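Local coordinates for protein thioredoxin reductase (PDB 5UWY) that probably uses NADPH, a bound FAD and a redox-active disulphide to reduce oxidised thioredoxin, at residues A[29-34]-A[76-81]; A[145-150]-A[228-233]. All blocks are in the same frame, centred on the assembly; numbering follows the deposited sequence.

Contact 1: residues A[29-34]-A[76-81]; sequences SVAIIE and ENIYGI. With FAD (flavin-adenine dinucleotide), chain B.
An extended I78 side chain, with CG1 anti to its carbonyl carbon and chi2 at 177°, carries CD1 to A31 CB, 3.8 Å away. The small A31 suits this place, since it also packs against the larger Y5 and L8 of strand 5-10. I33, also on that face, lays CG1 4.3 Å from I78 CB. E34 projects to the other face; CG stands anti to its backbone N (chi1 -165°) and the chain bends at chi2, bringing the carboxylate to the FAD ribose.

Strands 30-34 and 76-79 run parallel as the second and third strands of a Rossmann-type FAD-binding fold, joined by a crossover through helix 59-71. Their backbones exchange a regular series of hydrogen bonds: V30 O accepts from E76 N, I32 N donates to E76 O at 2.9 Å, I32 O accepts from I78 N, and E34 N reaches I78 O at 2.9 Å. Past the last strand pair, G80 N approaches E34 O at 3.3 Å. I33 CG2 lies against the G80 backbone, a place that suits glycine.

An acidic residue at the end of the second strand commonly binds the adenosine ribose hydroxyls in this fold. E34 OE1 accepts from FAD O3B and OE2 from FAD O2B. S12 N, in the glycine-rich turn, also donates to OE1, which would help fix the carboxylate's orientation. V30 and I32 press on alanines of helix 14-25.

Contact 2: residues A[145-150]-A[228-233]; sequences DLLVVG and HAFGGV
D145 and G232 begin the backbone bonding: D145 O takes G232 N at 3.0 Å and receives a weak second bond from G231 N, so one carbonyl gathers the turn leading into strand 232-235. Two residues on, L147 N donates to the O of the same G232 at 2.9 Å. CA-H...O contacts, L146 CA to G232 O and V233 CA to L147 O, supplement this parallel pairing.

The ring contact is a CH-pi interaction. L147 CB sits 3.8 Å from the F230 ring centroid, almost on the ring normal, while L147 CD1 lies 3.7 Å from F230 CE2. L147 CG stands anti to the backbone N (chi1 -179°), and its methyl CD2 lies 3.6 Å from V233 CG2, the two side chains lying side by side. A branched leucine can thus serve both neighbours. On the opposite face L146 CD2 lies over the backbone of G232, 3.5 Å from its CA, where the absence of a side chain suits the fit.

In the second Rossmann-type domain, probably the NADPH-binding one, strand 145-149 runs between strands 232-235 and 168-172. Helix 153-162 meets L146 and V148 on one face, while strand 200-207 meets L147, V149 and V233 on the other.

Contacts 1 and 2 join parallel strands in two separate sheets, the first in the FAD-binding domain and the second in the domain that probably takes NADPH. Their centres are 40 Å apart and their nearest atoms about 25 Å, on opposite sides of the chain's centre, and they do not touch. The cofactor relates them: 29-34/76-81 holds its adenosine end, whereas the side chain of V233 in 145-150/228-233 comes only to about 10 Å of a bound FAD. Strand 232-235 also lies beside strand 130-131, just ahead of the C133-C136 disulphide, consistent with contact 2 belonging to the domain that carries the cysteines that are probably redox-active.

Contact 1: residues A[29-34]-A[76-81]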
ATOM      1  N   SER A  29       0.193   2.365 -22.756  1.00 43.83           N
ATOM      2  CA  SER A  29       0.083   1.003 -23.273  1.00 43.23           C
ATOM      3  C   SER A  29       0.598   0.027 -22.222  1.00 41.04           C
ATOM      4  O   SER A  29       1.790   0.022 -21.898  1.00 39.52           O
ATOM      5  CB  SER A  29       0.865   0.871 -24.575  1.00 38.27           C
ATOM      6  OG  SER A  29       0.713   2.033 -25.370  1.00 63.94           O
ATOM      7  N   VAL A  30      -0.295  -0.800 -21.685  1.00 35.90           N
ATOM      8  CA  VAL A  30       0.025  -1.688 -20.575  1.00 34.91           C
ATOM      9  C   VAL A  30      -0.371  -3.109 -20.942  1.00 42.67           C
ATOM     10  O   VAL A  30      -1.499  -3.353 -21.393  1.00 56.71           O
ATOM     11  CB  VAL A  30      -0.683  -1.258 -19.278  1.00 30.88           C
ATOM     12  CG1 VAL A  30      -0.379  -2.245 -18.164  1.00 30.36           C
ATOM     13  CG2 VAL A  30      -0.270   0.150 -18.892  1.00 29.00           C
ATOM     14  N   ALA A  31       0.547  -4.048 -20.736  1.00 34.01           N
ATOM     15  CA  ALA A  31       0.189  -5.452 -20.866  1.00 42.31           C
ATOM     16  C   ALA A  31       0.799  -6.234 -19.715  1.00 43.81           C
ATOM     17  O   ALA A  31       1.917  -5.946 -19.283  1.00 45.66           O
ATOM     18  CB  ALA A  31       0.642  -6.031 -22.208  1.00 39.31           C
ATOM     19  N   ILE A  32       0.050  -7.212 -19.213  1.00 40.02           N
ATOM     20  CA  ILE A  32       0.524  -8.104 -18.160  1.00 43.55           C
ATOM     21  C   ILE A  32       0.820  -9.460 -18.779  1.00 40.47           C
ATOM     22  O   ILE A  32      -0.055 -10.053 -19.418  1.00 44.22           O
ATOM     23  CB  ILE A  32      -0.515  -8.243 -17.033  1.00 41.54           C
ATOM     24  CG1 ILE A  32      -0.891  -6.879 -16.455  1.00 38.38           C
ATOM     25  CG2 ILE A  32       0.006  -9.167 -15.941  1.00 35.17           C
ATOM     26  CD1 ILE A  32      -2.050  -6.943 -15.481  1.00 36.76           C
ATOM     27  N   ILE A  33       2.040  -9.963 -18.592  1.00 37.67           N
ATOM     28  CA  ILE A  33       2.368 -11.336 -18.969  1.00 53.22           C
ATOM     29  C   ILE A  33       2.166 -12.204 -17.736  1.00 47.05           C
ATOM     30  O   ILE A  33       2.885 -12.060 -16.740  1.00 48.68           O
ATOM     31  CB  ILE A  33       3.798 -11.489 -19.507  1.00 56.18           C
ATOM     32  CG1 ILE A  33       3.956 -10.851 -20.894  1.00 42.93           C
ATOM     33  CG2 ILE A  33       4.151 -12.984 -19.577  1.00 62.50           C
ATOM     34  CD1 ILE A  33       4.547  -9.467 -20.876  1.00 38.44           C
ATOM     35  N   GLU A  34       1.197 -13.118 -17.795  1.00 42.36           N
ATOM     36  CA  GLU A  34       0.880 -13.964 -16.654  1.00 51.07           C
ATOM     37  C   GLU A  34       0.872 -15.433 -17.037  1.00 58.21           C
ATOM     38  O   GLU A  34       0.223 -15.830 -18.011  1.00 55.44           O
ATOM     39  CB  GLU A  34      -0.471 -13.619 -16.021  1.00 60.89           C
ATOM     40  CG  GLU A  34      -0.638 -14.236 -14.637  1.00 78.22           C
ATOM     41  CD  GLU A  34       0.674 -14.317 -13.859  1.00 93.32           C
ATOM     42  OE1 GLU A  34       0.911 -13.456 -12.982  1.00 96.11           O
ATOM     43  OE2 GLU A  34       1.426 -15.295 -14.064  1.00104.07           O
ATOM     44  N   GLU A  76      -3.931  -5.040 -21.598  1.00 56.05           N
ATOM     45  CA  GLU A  76      -3.939  -6.249 -22.416  1.00 62.02           C
ATOM     46  C   GLU A  76      -3.300  -7.397 -21.639  1.00 59.12           C
ATOM     47  O   GLU A  76      -2.184  -7.266 -21.120  1.00 59.32           O
ATOM     48  CB  GLU A  76      -3.254  -6.037 -23.764  1.00 76.79           C
ATOM     49  CG  GLU A  76      -3.096  -7.324 -24.566  1.00 93.39           C
ATOM     50  CD  GLU A  76      -4.405  -7.810 -25.181  1.00104.91           C
ATOM     51  OE1 GLU A  76      -4.379  -8.737 -26.023  1.00103.51           O
ATOM     52  OE2 GLU A  76      -5.468  -7.262 -24.823  1.00102.64           O
ATOM     53  N   ASN A  77      -4.027  -8.511 -21.524  1.00 57.61           N
ATOM     54  CA  ASN A  77      -3.580  -9.671 -20.761  1.00 61.00           C
ATOM     55  C   ASN A  77      -2.997 -10.702 -21.722  1.00 73.26           C
ATOM     56  O   ASN A  77      -3.668 -11.137 -22.670  1.00 78.01           O
ATOM     57  CB  ASN A  77      -4.738 -10.264 -19.960  1.00 64.56           C
ATOM     58  CG  ASN A  77      -5.036  -9.481 -18.698  1.00 83.43           C
ATOM     59  OD1 ASN A  77      -5.901  -8.602 -18.689  1.00 94.70           O
ATOM     60  ND2 ASN A  77      -4.322  -9.794 -17.623  1.00 79.74           N
ATOM     61  N   ILE A  78      -1.753 -11.094 -21.466  1.00 68.39           N
ATOM     62  CA  ILE A  78      -0.990 -11.973 -22.340  1.00 48.33           C
ATOM     63  C   ILE A  78      -0.520 -13.165 -21.522  1.00 56.34           C
ATOM     64  O   ILE A  78       0.170 -12.993 -20.510  1.00 57.51           O
ATOM     65  CB  ILE A  78       0.214 -11.253 -22.968  1.00 47.15           C
ATOM     66  CG1 ILE A  78      -0.242  -9.998 -23.709  1.00 47.11           C
ATOM     67  CG2 ILE A  78       0.964 -12.188 -23.891  1.00 49.66           C
ATOM     68  CD1 ILE A  78       0.893  -9.182 -24.293  1.00 45.49           C
ATOM     69  N   TYR A  79      -0.901 -14.367 -21.948  1.00 59.73           N
ATOM     70  CA  TYR A  79      -0.356 -15.563 -21.325  1.00 58.90           C
ATOM     71  C   TYR A  79       1.089 -15.764 -21.756  1.00 59.02           C
ATOM     72  O   TYR A  79       1.438 -15.592 -22.928  1.00 63.23           O
ATOM     73  CB  TYR A  79      -1.170 -16.804 -21.688  1.00 61.84           C
ATOM     74  CG  TYR A  79      -0.358 -18.071 -21.524  1.00 70.89           C
ATOM     75  CD1 TYR A  79      -0.121 -18.606 -20.262  1.00 72.40           C
ATOM     76  CD2 TYR A  79       0.199 -18.717 -22.624  1.00 75.92           C
ATOM     77  CE1 TYR A  79       0.635 -19.751 -20.101  1.00 78.16           C
ATOM     78  CE2 TYR A  79       0.956 -19.863 -22.470  1.00 81.45           C
ATOM     79  CZ  TYR A  79       1.170 -20.375 -21.208  1.00 85.44           C
ATOM     80  OH  TYR A  79       1.920 -21.517 -21.047  1.00 93.42           O
ATOM     81  N   GLY A  80       1.927 -16.145 -20.798  1.00 57.79           N
ATOM     82  CA  GLY A  80       3.310 -16.453 -21.083  1.00 54.38           C
ATOM     83  C   GLY A  80       4.111 -16.734 -19.831  1.00 58.94           C
ATOM     84  O   GLY A  80       3.736 -16.304 -18.738  1.00 62.23           O
ATOM     85  N   ILE A  81       5.210 -17.467 -19.973  1.00 54.84           N
ATOM     86  CA  ILE A  81       6.139 -17.729 -18.878  1.00 57.38           C
ATOM     87  C   ILE A  81       7.473 -17.099 -19.262  1.00 51.63           C
ATOM     88  O   ILE A  81       8.179 -17.608 -20.145  1.00 56.93           O
ATOM     89  CB  ILE A  81       6.278 -19.230 -18.582  1.00 64.93           C
ATOM     90  CG1 ILE A  81       4.900 -19.895 -18.577  1.00 62.82           C
ATOM     91  CG2 ILE A  81       6.977 -19.448 -17.243  1.00 71.77           C
ATOM     92  CD1 ILE A  81       4.887 -21.306 -19.109  1.00 57.45           C
TER
HETATM   93  PA  FAD B 401       2.297 -12.902  -6.206  1.00 80.49           P
HETATM   94  O1A FAD B 401       0.836 -12.657  -6.098  1.00 81.20           O
HETATM   95  O2A FAD B 401       2.830 -14.149  -5.493  1.00 70.56           O
HETATM   96  O5B FAD B 401       2.739 -12.992  -7.698  1.00 80.47           O
HETATM   97  C5B FAD B 401       2.891 -14.268  -8.352  1.00 82.82           C
HETATM   98  C4B FAD B 401       2.445 -14.153  -9.783  1.00 83.00           C
HETATM   99  O4B FAD B 401       3.607 -14.124 -10.646  1.00 83.74           O
HETATM  100  C3B FAD B 401       1.561 -15.304 -10.273  1.00 82.40           C
HETATM  101  O3B FAD B 401       0.421 -14.822 -10.978  1.00 84.03           O
HETATM  102  C2B FAD B 401       2.506 -16.113 -11.166  1.00 80.80           C
HETATM  103  O2B FAD B 401       1.787 -16.778 -12.200  1.00 76.36           O
HETATM  104  C1B FAD B 401       3.385 -14.997 -11.726  1.00 83.60           C
HETATM  105  N9A FAD B 401       4.675 -15.434 -12.260  1.00 77.78           N
HETATM  106  C8A FAD B 401       5.766 -15.887 -11.564  1.00 79.78           C
HETATM  107  N7A FAD B 401       6.792 -16.207 -12.317  1.00 82.94           N
HETATM  108  C5A FAD B 401       6.344 -15.941 -13.600  1.00 78.94           C
HETATM  109  C6A FAD B 401       6.959 -16.068 -14.863  1.00 67.92           C
HETATM  110  N6A FAD B 401       8.204 -16.513 -15.038  1.00 63.97           N
HETATM  111  N1A FAD B 401       6.232 -15.716 -15.949  1.00 63.94           N
HETATM  112  C2A FAD B 401       4.985 -15.270 -15.776  1.00 63.42           C
HETATM  113  N3A FAD B 401       4.307 -15.108 -14.639  1.00 69.04           N
HETATM  114  C4A FAD B 401       5.048 -15.465 -13.584  1.00 76.45           C
HETATM  115  N1  FAD B 401      -2.135 -12.004   1.927  1.00108.00           N
HETATM  116  C2  FAD B 401      -2.813 -11.201   2.798  1.00 96.75           C
HETATM  117  O2  FAD B 401      -2.876  -9.975   2.639  1.00 84.60           O
HETATM  118  N3  FAD B 401      -3.455 -11.763   3.889  1.00 94.67           N
HETATM  119  C4  FAD B 401      -3.483 -13.102   4.214  1.00 95.24           C
HETATM  120  O4  FAD B 401      -4.089 -13.483   5.213  1.00 94.45           O
HETATM  121  C4X FAD B 401      -2.756 -13.947   3.286  1.00104.15           C
HETATM  122  N5  FAD B 401      -2.728 -15.230   3.518  1.00105.56           N
HETATM  123  C5X FAD B 401      -2.033 -16.037   2.635  1.00 96.36           C
HETATM  124  C6  FAD B 401      -1.998 -17.410   2.873  1.00 85.78           C
HETATM  125  C7  FAD B 401      -1.318 -18.268   2.018  1.00 82.50           C
HETATM  126  C7M FAD B 401      -1.303 -19.746   2.309  1.00 67.62           C
HETATM  127  C8  FAD B 401      -0.654 -17.745   0.895  1.00 94.12           C
HETATM  128  C8M FAD B 401       0.093 -18.648  -0.051  1.00 91.37           C
HETATM  129  C9  FAD B 401      -0.687 -16.374   0.654  1.00 99.70           C
HETATM  130  C9A FAD B 401      -1.369 -15.519   1.512  1.00 99.41           C
HETATM  131  N10 FAD B 401      -1.409 -14.122   1.306  1.00 99.92           N
HETATM  132  C10 FAD B 401      -2.110 -13.307   2.170  1.00107.03           C
HETATM  133  C1' FAD B 401      -0.766 -13.515   0.127  1.00 89.55           C
HETATM  134  C2' FAD B 401       0.579 -12.859   0.418  1.00 82.94           C
HETATM  135  O2' FAD B 401       0.404 -11.514   0.865  1.00 84.75           O
HETATM  136  C3' FAD B 401       1.412 -12.841  -0.865  1.00 78.54           C
HETATM  137  O3' FAD B 401       2.760 -12.578  -0.500  1.00 69.64           O
HETATM  138  C4' FAD B 401       0.984 -11.829  -1.935  1.00 68.91           C
HETATM  139  O4' FAD B 401      -0.193 -12.297  -2.595  1.00 56.51           O
HETATM  140  C5' FAD B 401       2.075 -11.582  -2.958  1.00 64.35           C
HETATM  141  O5' FAD B 401       1.608 -10.634  -3.942  1.00 57.59           O
HETATM  142  P   FAD B 401       2.492 -10.256  -5.196  1.00 33.30           P
HETATM  143  O1P FAD B 401       3.665  -9.384  -4.740  1.00 37.43           O
HETATM  144  O2P FAD B 401       1.703  -9.657  -6.302  1.00 22.59           O
HETATM  145  O3P FAD B 401       3.101 -11.652  -5.655  1.00 60.77           O

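Contact 2: residues A[145-150]-A[228-233]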
ATOM      1  N   ASP A 145      -5.177 -24.938  19.598  1.00 53.45           N
ATOM      2  CA  ASP A 145      -3.822 -25.460  19.682  1.00 62.24           C
ATOM      3  C   ASP A 145      -3.193 -25.483  18.298  1.00 64.86           C
ATOM      4  O   ASP A 145      -3.815 -25.926  17.316  1.00 60.32           O
ATOM      5  CB  ASP A 145      -3.798 -26.845  20.330  1.00 79.23           C
ATOM      6  CG  ASP A 145      -4.457 -26.852  21.699  1.00 90.56           C
ATOM      7  OD1 ASP A 145      -3.760 -27.163  22.690  1.00 93.52           O
ATOM      8  OD2 ASP A 145      -5.663 -26.541  21.790  1.00 94.39           O
ATOM      9  N   LEU A 146      -1.960 -24.991  18.234  1.00 65.64           N
ATOM     10  CA  LEU A 146      -1.258 -24.747  16.990  1.00 49.37           C
ATOM     11  C   LEU A 146       0.105 -25.419  17.043  1.00 49.86           C
ATOM     12  O   LEU A 146       0.747 -25.484  18.096  1.00 50.61           O
ATOM     13  CB  LEU A 146      -1.095 -23.242  16.737  1.00 48.26           C
ATOM     14  CG  LEU A 146      -2.382 -22.414  16.667  1.00 47.79           C
ATOM     15  CD1 LEU A 146      -2.100 -21.019  16.145  1.00 46.82           C
ATOM     16  CD2 LEU A 146      -3.426 -23.094  15.803  1.00 49.25           C
ATOM     17  N   LEU A 147       0.533 -25.923  15.892  1.00 54.17           N
ATOM     18  CA  LEU A 147       1.831 -26.559  15.724  1.00 60.08           C
ATOM     19  C   LEU A 147       2.668 -25.701  14.787  1.00 58.82           C
ATOM     20  O   LEU A 147       2.194 -25.312  13.719  1.00 55.56           O
ATOM     21  CB  LEU A 147       1.674 -27.975  15.157  1.00 52.53           C
ATOM     22  CG  LEU A 147       2.953 -28.782  14.947  1.00 51.90           C
ATOM     23  CD1 LEU A 147       3.488 -29.251  16.284  1.00 52.56           C
ATOM     24  CD2 LEU A 147       2.707 -29.961  14.017  1.00 52.01           C
ATOM     25  N   VAL A 148       3.899 -25.396  15.187  1.00 48.98           N
ATOM     26  CA  VAL A 148       4.817 -24.598  14.382  1.00 48.09           C
ATOM     27  C   VAL A 148       5.976 -25.490  13.966  1.00 48.63           C
ATOM     28  O   VAL A 148       6.586 -26.156  14.811  1.00 49.69           O
ATOM     29  CB  VAL A 148       5.315 -23.362  15.153  1.00 50.14           C
ATOM     30  CG1 VAL A 148       6.675 -22.909  14.631  1.00 47.43           C
ATOM     31  CG2 VAL A 148       4.303 -22.233  15.052  1.00 55.98           C
ATOM     32  N   VAL A 149       6.283 -25.515  12.674  1.00 49.03           N
ATOM     33  CA  VAL A 149       7.356 -26.365  12.164  1.00 48.53           C
ATOM     34  C   VAL A 149       8.588 -25.512  11.889  1.00 53.92           C
ATOM     35  O   VAL A 149       8.511 -24.508  11.168  1.00 61.23           O
ATOM     36  CB  VAL A 149       6.921 -27.125  10.902  1.00 48.38           C
ATOM     37  CG1 VAL A 149       7.999 -28.112  10.499  1.00 56.69           C
ATOM     38  CG2 VAL A 149       5.598 -27.831  11.139  1.00 48.81           C
ATOM     39  N   GLY A 150       9.719 -25.909  12.456  1.00 48.86           N
ATOM     40  CA  GLY A 150      10.981 -25.226  12.254  1.00 48.60           C
ATOM     41  C   GLY A 150      11.732 -25.020  13.556  1.00 49.37           C
ATOM     42  O   GLY A 150      11.240 -25.291  14.649  1.00 50.79           O
ATOM     43  N   HIS A 228      -0.880 -36.228  17.531  1.00 72.87           N
ATOM     44  CA  HIS A 228      -1.198 -35.125  18.425  1.00 70.13           C
ATOM     45  C   HIS A 228      -2.331 -34.303  17.818  1.00 63.76           C
ATOM     46  O   HIS A 228      -2.464 -34.209  16.596  1.00 63.06           O
ATOM     47  CB  HIS A 228       0.028 -34.234  18.697  1.00 64.32           C
ATOM     48  CG  HIS A 228       1.267 -34.988  19.071  1.00 65.35           C
ATOM     49  ND1 HIS A 228       1.869 -35.905  18.236  1.00 74.87           N
ATOM     50  CD2 HIS A 228       1.998 -34.982  20.210  1.00 70.40           C
ATOM     51  CE1 HIS A 228       2.932 -36.412  18.835  1.00 74.64           C
ATOM     52  NE2 HIS A 228       3.029 -35.874  20.037  1.00 75.54           N
ATOM     53  N   ALA A 229      -3.173 -33.737  18.682  1.00 63.63           N
ATOM     54  CA  ALA A 229      -4.352 -32.990  18.257  1.00 68.86           C
ATOM     55  C   ALA A 229      -4.011 -31.508  18.138  1.00 66.82           C
ATOM     56  O   ALA A 229      -3.608 -30.874  19.122  1.00 61.31           O
ATOM     57  CB  ALA A 229      -5.511 -33.195  19.234  1.00 63.31           C
ATOM     58  N   PHE A 230      -4.189 -30.952  16.941  1.00 64.41           N
ATOM     59  CA  PHE A 230      -3.892 -29.549  16.687  1.00 65.33           C
ATOM     60  C   PHE A 230      -4.974 -28.934  15.818  1.00 61.99           C
ATOM     61  O   PHE A 230      -5.362 -29.508  14.796  1.00 65.65           O
ATOM     62  CB  PHE A 230      -2.530 -29.381  16.011  1.00 58.56           C
ATOM     63  CG  PHE A 230      -1.374 -29.713  16.900  1.00 59.33           C
ATOM     64  CD1 PHE A 230      -1.105 -28.941  18.018  1.00 63.62           C
ATOM     65  CD2 PHE A 230      -0.557 -30.793  16.622  1.00 60.15           C
ATOM     66  CE1 PHE A 230      -0.041 -29.244  18.844  1.00 61.12           C
ATOM     67  CE2 PHE A 230       0.509 -31.097  17.441  1.00 60.89           C
ATOM     68  CZ  PHE A 230       0.766 -30.324  18.554  1.00 60.84           C
ATOM     69  N   GLY A 231      -5.456 -27.761  16.234  1.00 59.72           N
ATOM     70  CA  GLY A 231      -6.378 -27.009  15.405  1.00 56.31           C
ATOM     71  C   GLY A 231      -5.704 -26.383  14.205  1.00 69.05           C
ATOM     72  O   GLY A 231      -6.332 -26.219  13.154  1.00 54.75           O
ATOM     73  N   GLY A 232      -4.428 -26.023  14.334  1.00 69.61           N
ATOM     74  CA  GLY A 232      -3.724 -25.444  13.204  1.00 55.64           C
ATOM     75  C   GLY A 232      -2.283 -25.889  13.120  1.00 54.65           C
ATOM     76  O   GLY A 232      -1.687 -26.345  14.100  1.00 55.42           O
ATOM     77  N   VAL A 233      -1.729 -25.756  11.919  1.00 54.13           N
ATOM     78  CA  VAL A 233      -0.303 -25.928  11.696  1.00 58.43           C
ATOM     79  C   VAL A 233       0.199 -24.752  10.865  1.00 53.39           C
ATOM     80  O   VAL A 233      -0.463 -24.325   9.907  1.00 52.43           O
ATOM     81  CB  VAL A 233       0.021 -27.293  11.044  1.00 61.71           C
ATOM     82  CG1 VAL A 233      -0.139 -27.254   9.543  1.00 54.40           C
ATOM     83  CG2 VAL A 233       1.434 -27.765  11.444  1.00 55.86           C
TER